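Local coordinates for mucus binding protein (Lactobacillus reuteri, PDB 3I57) that probably binds mucus as a repeat of a cell-wall-anchored bacterial surface protein, and also shows immunoglobulin-binding activity, at residues L148-I153 with L177-T182. Sequence-based numbering, arbitrary orientation.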
loop_
_atom_site.group_PDB
_atom_site.type_symbol
_atom_site.label_atom_id
_atom_site.label_comp_id
_atom_site.label_asym_id
_atom_site.label_seq_id
_atom_site.Cartn_x
_atom_site.Cartn_y
_atom_site.Cartn_z
ATOM N N LEU A 148 -22.898 -15.561 -19.616
ATOM C CA LEU A 148 -22.752 -17.014 -19.673
ATOM C C LEU A 148 -24.034 -17.648 -20.187
ATOM O O LEU A 148 -25.091 -17.485 -19.603
ATOM C CB LEU A 148 -22.422 -17.564 -18.287
ATOM C CG LEU A 148 -21.153 -16.987 -17.668
ATOM C CD1 LEU A 148 -20.831 -17.662 -16.340
ATOM C CD2 LEU A 148 -19.966 -17.115 -18.645
ATOM N N THR A 149 -23.932 -18.342 -21.315
ATOM C CA THR A 149 -25.109 -18.934 -21.923
ATOM C C THR A 149 -25.299 -20.319 -21.351
ATOM O O THR A 149 -24.387 -21.153 -21.379
ATOM C CB THR A 149 -24.967 -19.045 -23.437
ATOM O OG1 THR A 149 -24.724 -17.739 -23.985
ATOM C CG2 THR A 149 -26.260 -19.618 -24.057
ATOM N N SER A 150 -26.476 -20.550 -20.801
ATOM C CA SER A 150 -26.777 -21.863 -20.263
ATOM C C SER A 150 -26.851 -22.860 -21.431
ATOM O O SER A 150 -27.381 -22.539 -22.506
ATOM C CB SER A 150 -28.095 -21.828 -19.478
ATOM O OG SER A 150 -28.015 -20.882 -18.403
ATOM N N PRO A 151 -26.298 -24.055 -21.231
ATOM C CA PRO A 151 -26.321 -25.049 -22.304
ATOM C C PRO A 151 -27.719 -25.507 -22.659
ATOM O O PRO A 151 -28.625 -25.485 -21.824
ATOM C CB PRO A 151 -25.532 -26.235 -21.723
ATOM C CG PRO A 151 -25.423 -25.979 -20.227
ATOM C CD PRO A 151 -25.464 -24.472 -20.087
ATOM N N THR A 152 -27.871 -25.959 -23.894
ATOM C CA THR A 152 -29.134 -26.536 -24.349
ATOM C C THR A 152 -29.132 -28.023 -24.062
ATOM O O THR A 152 -28.216 -28.737 -24.452
ATOM C CB THR A 152 -29.311 -26.292 -25.841
ATOM O OG1 THR A 152 -29.409 -24.882 -26.051
ATOM C CG2 THR A 152 -30.573 -27.011 -26.380
ATOM N N ILE A 153 -30.143 -28.472 -23.338
ATOM C CA ILE A 153 -30.277 -29.874 -22.986
ATOM C C ILE A 153 -31.623 -30.350 -23.538
ATOM O O ILE A 153 -32.678 -29.863 -23.131
ATOM C CB ILE A 153 -30.182 -30.060 -21.453
ATOM C CG1 ILE A 153 -28.908 -29.395 -20.923
ATOM C CG2 ILE A 153 -30.197 -31.551 -21.057
ATOM C CD1 ILE A 153 -28.640 -29.623 -19.449
ATOM N N LEU A 177 -24.289 -19.104 -8.311
ATOM C CA LEU A 177 -25.732 -19.202 -8.473
ATOM C C LEU A 177 -26.057 -20.434 -9.259
ATOM O O LEU A 177 -25.174 -21.016 -9.839
ATOM C CB LEU A 177 -26.294 -17.947 -9.164
ATOM C CG LEU A 177 -25.837 -17.677 -10.593
ATOM C CD1 LEU A 177 -26.865 -18.155 -11.617
ATOM C CD2 LEU A 177 -25.572 -16.173 -10.804
ATOM N N THR A 178 -27.315 -20.855 -9.229
ATOM C CA THR A 178 -27.722 -22.077 -9.894
ATOM C C THR A 178 -28.841 -21.805 -10.885
ATOM O O THR A 178 -29.832 -21.179 -10.547
ATOM C CB THR A 178 -28.245 -23.114 -8.876
ATOM O OG1 THR A 178 -27.225 -23.395 -7.917
ATOM C CG2 THR A 178 -28.613 -24.422 -9.613
ATOM N N VAL A 179 -28.640 -22.276 -12.104
ATOM C CA VAL A 179 -29.643 -22.333 -13.154
ATOM C C VAL A 179 -30.291 -23.736 -13.031
ATOM O O VAL A 179 -29.573 -24.725 -12.872
ATOM C CB VAL A 179 -28.950 -22.113 -14.510
ATOM C CG1 VAL A 179 -29.846 -22.509 -15.692
ATOM C CG2 VAL A 179 -28.537 -20.616 -14.655
ATOM N N ILE A 180 -31.625 -23.800 -13.071
ATOM C CA ILE A 180 -32.387 -25.052 -12.872
ATOM C C ILE A 180 -33.060 -25.418 -14.192
ATOM O O ILE A 180 -33.618 -24.535 -14.859
ATOM C CB ILE A 180 -33.512 -24.859 -11.819
ATOM C CG1 ILE A 180 -32.925 -24.667 -10.431
ATOM C CG2 ILE A 180 -34.470 -26.066 -11.813
ATOM C CD1 ILE A 180 -33.932 -24.354 -9.383
ATOM N N TYR A 181 -32.992 -26.695 -14.580
ATOM C CA TYR A 181 -33.578 -27.161 -15.832
ATOM C C TYR A 181 -34.876 -27.891 -15.551
ATOM O O TYR A 181 -34.923 -28.809 -14.718
ATOM C CB TYR A 181 -32.626 -28.100 -16.610
ATOM C CG TYR A 181 -31.534 -27.366 -17.325
ATOM C CD1 TYR A 181 -30.385 -26.954 -16.646
ATOM C CD2 TYR A 181 -31.672 -27.012 -18.658
ATOM C CE1 TYR A 181 -29.400 -26.244 -17.287
ATOM C CE2 TYR A 181 -30.688 -26.313 -19.313
ATOM C CZ TYR A 181 -29.555 -25.916 -18.618
ATOM O OH TYR A 181 -28.593 -25.207 -19.285
ATOM N N THR A 182 -35.926 -27.454 -16.235
ATOM C CA THR A 182 -37.264 -27.995 -16.044
ATOM C C THR A 182 -37.705 -28.712 -17.318
ATOM O O THR A 182 -37.464 -28.246 -18.426
ATOM C CB THR A 182 -38.253 -26.871 -15.685
ATOM O OG1 THR A 182 -37.906 -26.320 -14.404
ATOM C CG2 THR A 182 -39.677 -27.400 -15.624
#
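The S150 to I153 backbone passes V179 to Y181 at a distance, with the CA atoms of S150 and V179 7.7 Å apart and those of I153 and Y181 8.3 Å apart, too far for backbone pairing. Y181 carries most of the contact. With CG anti to its own carbonyl carbon and beside the backbone N (chi1 -77°), the ring extends across to the 148-153 segment. There its hydroxyl donates a hydrogen bond to the backbone carbonyl of P151, OH to O 2.6 Å. The OH lies in the carbonyl plane, on a lone pair, at a C=O...O angle of 132°. The same hydroxyl touches the P151 ring, with CD 3.3 Å from OH. S150 CB lies 3.4 Å from Y181 OH, oblique to the ring. I153 covers one face of the tyrosine. Its CD1 sits 3.8 Å from the ring centroid, 9° off the normal, a CH-pi contact almost over the centre. The P151 carbonyl thus holds Y181 by its tip and I153 by one face. A phenylalanine in place of this tyrosine would lack the hydroxyl and would probably leave the P151 carbonyl without this donor and the ring tip free to shift. At the other end of the contact, S150 OG rests against both methyls of V179, 3.7 Å from CG1. That hydroxyl is hydrogen-bonded to the backbone O of E160. Y156 and P158 also pack on Y181. The contact joins strand 176-183 of the large mixed sheet to the segment leaving strand 148-149, loop-to-sheet packing in this beta-grasp repeat.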